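PDB 3KHF: microtubule-associated serine/threonine-protein kinase 3 from Homo sapiens, which is a serine/threonine kinase that probably phosphorylates protein substrates and, through the PDZ domain seen here, probably binds the C-terminal tails of partner proteins. Local coordinates for residues Y32-H36 and V66-H71; D56-N62 and I85-A91. The contacts are given in a common frame with arbitrary orientation. Where two conformers were deposited one is given. Residue numbers count along the deposited sequence, not the author numbering.

Contact 1: residues Y32-H36 and V66-H71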
ATOM      1  N   TYR A  32       8.174  15.053   8.555  1.00  8.70           N
ATOM      2  CA  TYR A  32       7.277  14.417   7.605  1.00  8.56           C
ATOM      3  C   TYR A  32       6.551  13.250   8.236  1.00  8.63           C
ATOM      4  O   TYR A  32       7.027  12.635   9.192  1.00  9.20           O
ATOM      5  CB  TYR A  32       8.010  13.927   6.341  1.00  9.28           C
ATOM      6  CG  TYR A  32       9.264  13.149   6.627  1.00  9.28           C
ATOM      7  CD1 TYR A  32      10.480  13.810   6.726  1.00 10.54           C
ATOM      8  CD2 TYR A  32       9.246  11.778   6.824  1.00 10.12           C
ATOM      9  CE1 TYR A  32      11.632  13.141   6.998  1.00 11.25           C
ATOM     10  CE2 TYR A  32      10.416  11.088   7.114  1.00 10.95           C
ATOM     11  CZ  TYR A  32      11.616  11.789   7.183  1.00 11.12           C
ATOM     12  OH  TYR A  32      12.787  11.158   7.514  1.00 12.55           O
ATOM     13  N   THR A  33       5.395  12.925   7.640  1.00  8.44           N
ATOM     14  CA  THR A  33       4.676  11.692   7.930  1.00  8.66           C
ATOM     15  C   THR A  33       4.830  10.782   6.722  1.00  8.03           C
ATOM     16  O   THR A  33       4.508  11.199   5.598  1.00  8.32           O
ATOM     17  CB  THR A  33       3.216  11.958   8.263  1.00  9.25           C
ATOM     18  OG1 THR A  33       3.134  12.809   9.409  1.00 10.45           O
ATOM     19  CG2 THR A  33       2.485  10.646   8.527  1.00 10.57           C
ATOM     20  N   VAL A  34       5.317   9.561   6.953  1.00  7.91           N
ATOM     21  CA  VAL A  34       5.511   8.617   5.863  1.00  8.04           C
ATOM     22  C   VAL A  34       4.182   7.991   5.455  1.00  7.76           C
ATOM     23  O   VAL A  34       3.456   7.477   6.290  1.00  8.23           O
ATOM     24  CB  VAL A  34       6.536   7.537   6.248  1.00  8.63           C
ATOM     25  CG1 VAL A  34       6.783   6.630   5.076  1.00  9.68           C
ATOM     26  CG2 VAL A  34       7.866   8.195   6.744  1.00 10.46           C
ATOM     27  N   HIS A  35       3.891   8.033   4.164  1.00  7.19           N
ATOM     28  CA  HIS A  35       2.674   7.471   3.580  1.00  7.61           C
ATOM     29  C   HIS A  35       3.010   6.373   2.589  1.00  7.84           C
ATOM     30  O   HIS A  35       3.847   6.550   1.728  1.00 10.85           O
ATOM     31  CB  HIS A  35       1.924   8.566   2.822  1.00  8.13           C
ATOM     32  CG  HIS A  35       1.265   9.589   3.698  1.00  7.60           C
ATOM     33  ND1 HIS A  35       1.945  10.399   4.578  1.00  8.13           N
ATOM     34  CD2 HIS A  35      -0.051   9.908   3.833  1.00  8.28           C
ATOM     35  CE1 HIS A  35       1.072  11.196   5.193  1.00  7.76           C
ATOM     36  NE2 HIS A  35      -0.136  10.901   4.777  1.00  9.01           N
ATOM     37  N   HIS A  36       2.310   5.257   2.670  1.00  7.22           N
ATOM     38  CA  HIS A  36       2.602   4.078   1.851  1.00  7.52           C
ATOM     39  C   HIS A  36       1.579   3.986   0.746  1.00  7.53           C
ATOM     40  O   HIS A  36       0.393   3.790   0.992  1.00  8.27           O
ATOM     41  CB  HIS A  36       2.549   2.849   2.765  1.00  8.87           C
ATOM     42  CG  HIS A  36       3.410   3.060   3.960  1.00 10.59           C
ATOM     43  ND1 HIS A  36       4.771   2.927   3.884  1.00  9.87           N
ATOM     44  CD2 HIS A  36       3.147   3.553   5.194  1.00 10.90           C
ATOM     45  CE1 HIS A  36       5.315   3.311   5.022  1.00 11.76           C
ATOM     46  NE2 HIS A  36       4.351   3.693   5.840  1.00 13.01           N
ATOM     47  N   VAL A  66      -0.543   1.574   9.731  1.00 11.88           N
ATOM     48  CA  VAL A  66       0.823   1.687   9.213  1.00 11.14           C
ATOM     49  C   VAL A  66       1.183   3.091   8.776  1.00 10.67           C
ATOM     50  O   VAL A  66       2.341   3.332   8.448  1.00 11.16           O
ATOM     51  CB  VAL A  66       1.132   0.677   8.085  1.00 12.51           C
ATOM     52  CG1 VAL A  66       1.029  -0.755   8.633  1.00 13.91           C
ATOM     53  CG2 VAL A  66       0.225   0.906   6.876  1.00 12.89           C
ATOM     54  N   LEU A  67       0.235   4.019   8.809  1.00 10.33           N
ATOM     55  CA  LEU A  67       0.533   5.387   8.503  0.50 10.24           C
ATOM     56  C   LEU A  67       1.656   5.892   9.420  1.00 10.12           C
ATOM     57  O   LEU A  67       1.595   5.717  10.635  1.00 10.89           O
ATOM     58  CB  LEU A  67      -0.733   6.214   8.693  0.50 11.31           C
ATOM     59  CG  LEU A  67      -0.565   7.707   8.486  0.50 10.39           C
ATOM     60  CD1 LEU A  67      -0.326   7.940   7.041  0.50 11.30           C
ATOM     61  CD2 LEU A  67      -1.791   8.488   8.947  0.50 11.71           C
ATOM     62  N   GLY A  68       2.671   6.508   8.834  1.00  9.28           N
ATOM     63  CA  GLY A  68       3.780   7.052   9.595  1.00  9.01           C
ATOM     64  C   GLY A  68       4.947   6.113   9.866  1.00  9.06           C
ATOM     65  O   GLY A  68       6.006   6.556  10.290  1.00  9.59           O
ATOM     66  N   LEU A  69       4.763   4.814   9.648  1.00  8.96           N
ATOM     67  CA  LEU A  69       5.883   3.882   9.727  1.00  9.37           C
ATOM     68  C   LEU A  69       6.831   4.078   8.556  1.00  9.53           C
ATOM     69  O   LEU A  69       6.416   4.416   7.461  1.00 10.02           O
ATOM     70  CB  LEU A  69       5.376   2.439   9.722  1.00 10.62           C
ATOM     71  CG  LEU A  69       4.504   2.002  10.905  1.00 12.83           C
ATOM     72  CD1 LEU A  69       4.165   0.525  10.742  1.00 14.31           C
ATOM     73  CD2 LEU A  69       5.171   2.270  12.264  1.00 15.94           C
ATOM     74  N   VAL A  70       8.122   3.869   8.785  1.00  9.97           N
ATOM     75  CA  VAL A  70       9.091   3.975   7.691  1.00 10.63           C
ATOM     76  C   VAL A  70       8.951   2.833   6.694  1.00 10.47           C
ATOM     77  O   VAL A  70       8.387   1.772   7.003  1.00 10.35           O
ATOM     78  CB  VAL A  70      10.550   4.067   8.202  1.00 11.09           C
ATOM     79  CG1 VAL A  70      10.716   5.305   9.076  1.00 13.08           C
ATOM     80  CG2 VAL A  70      10.987   2.784   8.933  1.00 12.64           C
ATOM     81  N   HIS A  71       9.467   3.063   5.491  1.00 11.02           N
ATOM     82  CA  HIS A  71       9.289   2.128   4.387  1.00 11.95           C
ATOM     83  C   HIS A  71       9.616   0.706   4.745  1.00 11.03           C
ATOM     84  O   HIS A  71       8.800  -0.195   4.484  1.00 11.05           O
ATOM     85  CB  HIS A  71      10.166   2.524   3.200  1.00 12.98           C
ATOM     86  CG  HIS A  71       9.973   1.669   1.973  1.00 13.49           C
ATOM     87  ND1 HIS A  71       8.749   1.465   1.363  1.00 13.49           N
ATOM     88  CD2 HIS A  71      10.871   0.972   1.238  1.00 14.60           C
ATOM     89  CE1 HIS A  71       8.915   0.709   0.292  1.00 13.42           C
ATOM     90  NE2 HIS A  71      10.195   0.388   0.198  1.00 14.46           N
TER
HETATM   91  O   HOH W   1       5.979   9.242   9.851  1.00 11.34           O
HETATM   92  O   HOH W   2       5.865   2.109   1.564  1.00 16.78           O

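Contact 2: residues D56-N62 and I85-A91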
ATOM      1  N   ASP A  56      -3.552   3.633  -4.495  1.00  9.08           N
ATOM      2  CA  ASP A  56      -4.151   3.385  -3.192  1.00  8.45           C
ATOM      3  C   ASP A  56      -3.161   3.719  -2.085  1.00  8.28           C
ATOM      4  O   ASP A  56      -2.021   3.225  -2.080  1.00  8.90           O
ATOM      5  CB  ASP A  56      -4.537   1.901  -3.051  1.00  8.44           C
ATOM      6  CG  ASP A  56      -5.791   1.497  -3.807  1.00  9.49           C
ATOM      7  OD1 ASP A  56      -6.517   2.356  -4.366  1.00 10.74           O
ATOM      8  OD2 ASP A  56      -6.086   0.271  -3.826  1.00 10.92           O
ATOM      9  N   LEU A  57      -3.615   4.491  -1.107  1.00  7.80           N
ATOM     10  CA  LEU A  57      -2.900   4.686   0.142  1.00  7.93           C
ATOM     11  C   LEU A  57      -3.243   3.536   1.070  1.00  7.25           C
ATOM     12  O   LEU A  57      -4.423   3.281   1.338  1.00  8.97           O
ATOM     13  CB  LEU A  57      -3.339   5.988   0.822  1.00  8.02           C
ATOM     14  CG  LEU A  57      -2.713   6.314   2.177  1.00  8.89           C
ATOM     15  CD1 LEU A  57      -1.223   6.679   2.024  1.00 10.40           C
ATOM     16  CD2 LEU A  57      -3.464   7.436   2.881  1.00 10.07           C
ATOM     17  N   ILE A  58      -2.228   2.809   1.524  1.00  7.70           N
ATOM     18  CA  ILE A  58      -2.443   1.725   2.489  1.00  8.11           C
ATOM     19  C   ILE A  58      -2.414   2.336   3.890  1.00  8.04           C
ATOM     20  O   ILE A  58      -1.402   2.860   4.329  1.00  9.54           O
ATOM     21  CB  ILE A  58      -1.370   0.618   2.367  1.00  8.64           C
ATOM     22  CG1 ILE A  58      -1.437  -0.028   0.980  1.00 10.57           C
ATOM     23  CG2 ILE A  58      -1.533  -0.418   3.462  1.00  9.84           C
ATOM     24  CD1 ILE A  58      -0.309  -0.996   0.644  1.00 12.02           C
ATOM     25  N   THR A  59      -3.520   2.219   4.613  1.00  8.94           N
ATOM     26  CA  THR A  59      -3.603   2.780   5.957  1.00  9.76           C
ATOM     27  C   THR A  59      -3.417   1.698   7.006  1.00  9.64           C
ATOM     28  O   THR A  59      -2.929   1.987   8.106  1.00 10.84           O
ATOM     29  CB  THR A  59      -4.950   3.511   6.161  1.00 11.06           C
ATOM     30  OG1 THR A  59      -6.023   2.587   6.027  1.00 12.59           O
ATOM     31  CG2 THR A  59      -5.135   4.633   5.135  1.00 13.50           C
ATOM     32  N   HIS A  60      -3.788   0.461   6.689  1.00  9.99           N
ATOM     33  CA  HIS A  60      -3.732  -0.619   7.675  1.00 10.37           C
ATOM     34  C   HIS A  60      -3.327  -1.914   7.003  1.00 10.17           C
ATOM     35  O   HIS A  60      -3.732  -2.188   5.873  1.00 10.35           O
ATOM     36  CB  HIS A  60      -5.064  -0.844   8.422  1.00 11.10           C
ATOM     37  CG  HIS A  60      -5.597   0.353   9.140  1.00 12.22           C
ATOM     38  ND1 HIS A  60      -6.099   1.458   8.493  1.00 13.45           N
ATOM     39  CD2 HIS A  60      -5.753   0.590  10.473  1.00 14.36           C
ATOM     40  CE1 HIS A  60      -6.506   2.340   9.390  1.00 15.16           C
ATOM     41  NE2 HIS A  60      -6.309   1.837  10.594  1.00 15.66           N
ATOM     42  N   ILE A  61      -2.540  -2.717   7.716  1.00 10.93           N
ATOM     43  CA  ILE A  61      -2.132  -4.040   7.276  1.00 10.79           C
ATOM     44  C   ILE A  61      -2.532  -5.004   8.402  1.00 11.42           C
ATOM     45  O   ILE A  61      -2.074  -4.861   9.549  1.00 12.71           O
ATOM     46  CB  ILE A  61      -0.628  -4.132   6.977  1.00 11.47           C
ATOM     47  CG1 ILE A  61      -0.267  -3.216   5.807  1.00 11.46           C
ATOM     48  CG2 ILE A  61      -0.236  -5.571   6.704  1.00 13.47           C
ATOM     49  CD1 ILE A  61       1.245  -3.170   5.479  1.00 12.56           C
ATOM     50  N   ASN A  62      -3.404  -5.962   8.102  1.00 11.65           N
ATOM     51  CA  ASN A  62      -3.894  -6.915   9.094  1.00 12.42           C
ATOM     52  C   ASN A  62      -4.425  -6.224  10.342  1.00 12.82           C
ATOM     53  O   ASN A  62      -4.188  -6.680  11.465  1.00 15.03           O
ATOM     54  CB  ASN A  62      -2.809  -7.958   9.391  1.00 13.20           C
ATOM     55  CG  ASN A  62      -2.476  -8.777   8.176  1.00 14.07           C
ATOM     56  OD1 ASN A  62      -3.367  -9.044   7.354  1.00 16.08           O
ATOM     57  ND2 ASN A  62      -1.206  -9.156   8.021  1.00 17.91           N
ATOM     58  N   ILE A  85      -3.552 -11.612   3.360  1.00 17.15           N
ATOM     59  CA  ILE A  85      -3.277 -10.304   3.988  1.00 15.91           C
ATOM     60  C   ILE A  85      -4.526  -9.436   3.806  1.00 13.44           C
ATOM     61  O   ILE A  85      -5.223  -9.549   2.784  1.00 14.31           O
ATOM     62  CB  ILE A  85      -2.014  -9.618   3.376  1.00 15.76           C
ATOM     63  CG1 ILE A  85      -1.570  -8.378   4.159  1.00 18.32           C
ATOM     64  CG2 ILE A  85      -2.236  -9.268   1.936  1.00 15.60           C
ATOM     65  CD1 ILE A  85      -0.158  -7.897   3.766  1.00 20.65           C
ATOM     66  N   SER A  86      -4.813  -8.602   4.803  1.00 11.82           N
ATOM     67  CA  SER A  86      -5.933  -7.682   4.765  0.50 11.86           C
ATOM     68  C   SER A  86      -5.363  -6.261   4.712  1.00 11.55           C
ATOM     69  O   SER A  86      -4.591  -5.864   5.605  1.00 12.96           O
ATOM     70  CB  SER A  86      -6.802  -7.902   6.002  0.50 12.72           C
ATOM     71  OG  SER A  86      -7.930  -7.064   6.024  0.50 13.24           O
ATOM     72  N   LEU A  87      -5.725  -5.511   3.677  1.00 10.75           N
ATOM     73  CA  LEU A  87      -5.253  -4.148   3.509  1.00 10.25           C
ATOM     74  C   LEU A  87      -6.423  -3.192   3.531  1.00  9.92           C
ATOM     75  O   LEU A  87      -7.341  -3.347   2.712  1.00 11.05           O
ATOM     76  CB  LEU A  87      -4.557  -3.984   2.158  1.00 10.62           C
ATOM     77  CG  LEU A  87      -3.327  -4.867   1.921  1.00 10.89           C
ATOM     78  CD1 LEU A  87      -2.818  -4.647   0.512  1.00 13.40           C
ATOM     79  CD2 LEU A  87      -2.208  -4.631   2.924  1.00 12.64           C
ATOM     80  N   ARG A  88      -6.380  -2.173   4.392  1.00  9.86           N
ATOM     81  CA  ARG A  88      -7.289  -1.047   4.296  1.00 10.66           C
ATOM     82  C   ARG A  88      -6.623   0.012   3.455  1.00 10.09           C
ATOM     83  O   ARG A  88      -5.453   0.337   3.685  1.00  9.86           O
ATOM     84  CB  ARG A  88      -7.675  -0.488   5.650  1.00 10.95           C
ATOM     85  CG  ARG A  88      -8.575  -1.414   6.417  1.00 13.57           C
ATOM     86  CD  ARG A  88      -9.040  -0.835   7.742  1.00 15.93           C
ATOM     87  NE  ARG A  88      -9.702   0.441   7.588  1.00 19.43           N
ATOM     88  CZ  ARG A  88      -9.897   1.316   8.574  1.00 22.86           C
ATOM     89  NH1 ARG A  88      -9.493   1.049   9.815  1.00 25.10           N
ATOM     90  NH2 ARG A  88     -10.499   2.469   8.315  1.00 25.21           N
ATOM     91  N   THR A  89      -7.348   0.523   2.475  1.00 10.01           N
ATOM     92  CA  THR A  89      -6.829   1.499   1.541  1.00 11.13           C
ATOM     93  C   THR A  89      -7.798   2.628   1.269  1.00 11.78           C
ATOM     94  O   THR A  89      -9.021   2.480   1.433  1.00 14.71           O
ATOM     95  CB  THR A  89      -6.519   0.869   0.177  1.00 12.45           C
ATOM     96  OG1 THR A  89      -7.736   0.511  -0.491  1.00 16.37           O
ATOM     97  CG2 THR A  89      -5.651  -0.363   0.336  1.00 13.13           C
ATOM     98  N   THR A  90      -7.260   3.740   0.783  1.00 11.60           N
ATOM     99  CA  THR A  90      -8.062   4.871   0.366  1.00 12.58           C
ATOM    100  C   THR A  90      -7.430   5.506  -0.883  1.00 12.32           C
ATOM    101  O   THR A  90      -6.219   5.620  -0.971  1.00 12.29           O
ATOM    102  CB  THR A  90      -8.255   5.829   1.557  1.00 15.31           C
ATOM    103  OG1 THR A  90      -9.241   6.805   1.219  1.00 18.11           O
ATOM    104  CG2 THR A  90      -6.961   6.456   1.972  1.00 16.97           C
ATOM    105  N   ALA A  91      -8.262   5.914  -1.839  1.00 13.71           N
ATOM    106  CA  ALA A  91      -7.793   6.546  -3.074  1.00 14.08           C
ATOM    107  C   ALA A  91      -8.679   7.742  -3.391  1.00 13.87           C
ATOM    108  O   ALA A  91      -9.865   7.736  -3.110  1.00 16.43           O
ATOM    109  CB  ALA A  91      -7.850   5.570  -4.218  1.00 15.66           C
TER
HETATM  110  O   HOH W   3      -8.593   2.496  -2.097  1.00 25.72           O

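Contact 1: residues Y32-H36 and V66-H71
G68 N donates to V34 O at 2.8 Å, tying the tip of the 66-71 loop to the backbone of strand 32-36. Water 1 bridges the same two residues, accepting from V34 N (3.0 Å) and donating to G68 O (2.7 Å). H36 NE2 makes a weak hydrogen bond to L69 O at 2.7 Å, while on the other side of the ring water 2 joins H36 ND1 (2.7 Å) to H71 ND1 (3.0 Å). The loop begins with a type II turn, V66 to L69, closed by L69 N to V66 O at 3.1 Å, with G68 at a positive phi. V70 then N-caps helix 71-80, which in PDZ domains flanks the peptide groove beside strand 17-25; H71, its first residue, probably reads the ligand as in class I domains. T33 CG2 packs 4.0 Å from G68 CA. H35, its ND1 bonded to T33 O at 2.9 Å, offers a ring face to L67 CD1, a CH-pi contact 3.8 Å from the centroid.

Contact 2: residues D56-N62 and I85-A91
A classic beta bulge interrupts the antiparallel pairing of strands 57-61 and 85-90: T59 and H60 together face R88. R88 O takes a bond from T59 N at 2.9 Å and a weak one from H60 N at 3.4 Å, and R88 N returns one to H60 O at 3.0 Å. Before the bulge the ladder is regular, with L57 N to T90 O at 2.8 Å and T90 N to L57 O at 2.9 Å; I58 and T89 form the next, non-hydrogen-bonded pair. Beyond it I61 pairs with L87, and N62 N bonds to S86 O at 2.8 Å. The N62 side chain then stands in for backbone, its OD1 accepting from S86 N at 3.0 Å and so finishing the strand end.

The sheet's two faces differ in character. On one, I61 CG2 meets I85 CD1 at 3.7 Å and I61 CG1 meets L87 CD2 at 3.8 Å, an apolar layer that I61 and I85 extend to L78 of helix 71-80. On the other, the R88 guanidinium lies flat on the H60 imidazole, centres 4.0 Å apart and planes at 13°; T59 OG1 and H60 ND1 share a 2.7 Å hydrogen bond, and L57 CD2 packs on T90 CG2 at 3.7 Å. At the far end D56 OD2 bonds to R53 N, while water 3 links D56 OD1 (3.1 Å, weak) to T89 OG1 (2.7 Å). With helix 71-80 packed on the I61 and I85 end and strand 6-9 beside I85, L87 and T89, the pair belongs to the curled, partly open beta-sandwich of PDZ domains.

The two contacts meet directly: H36 O to I58 N (2.8 Å) joins the neighbouring strands 32-41 and 57-61, and V66 N to T59 O (2.9 Å) ties the loop end after strand 64-65 to strand 57-61; both are probable hydrogen bonds. Contact 2 is centred about 6 Å from the chain's centre against about 11 Å for contact 1, though each mixes buried and exposed residues. Strand pairing dominates contact 2, which buries 687 Å² through a backbone ladder; contact 1 buries 368 Å² and joins strand to loop by one backbone bond, a histidine and waters. V74 of helix 71-80 touches side chains from both, H36, V66 and L69 in one and I61 in the other.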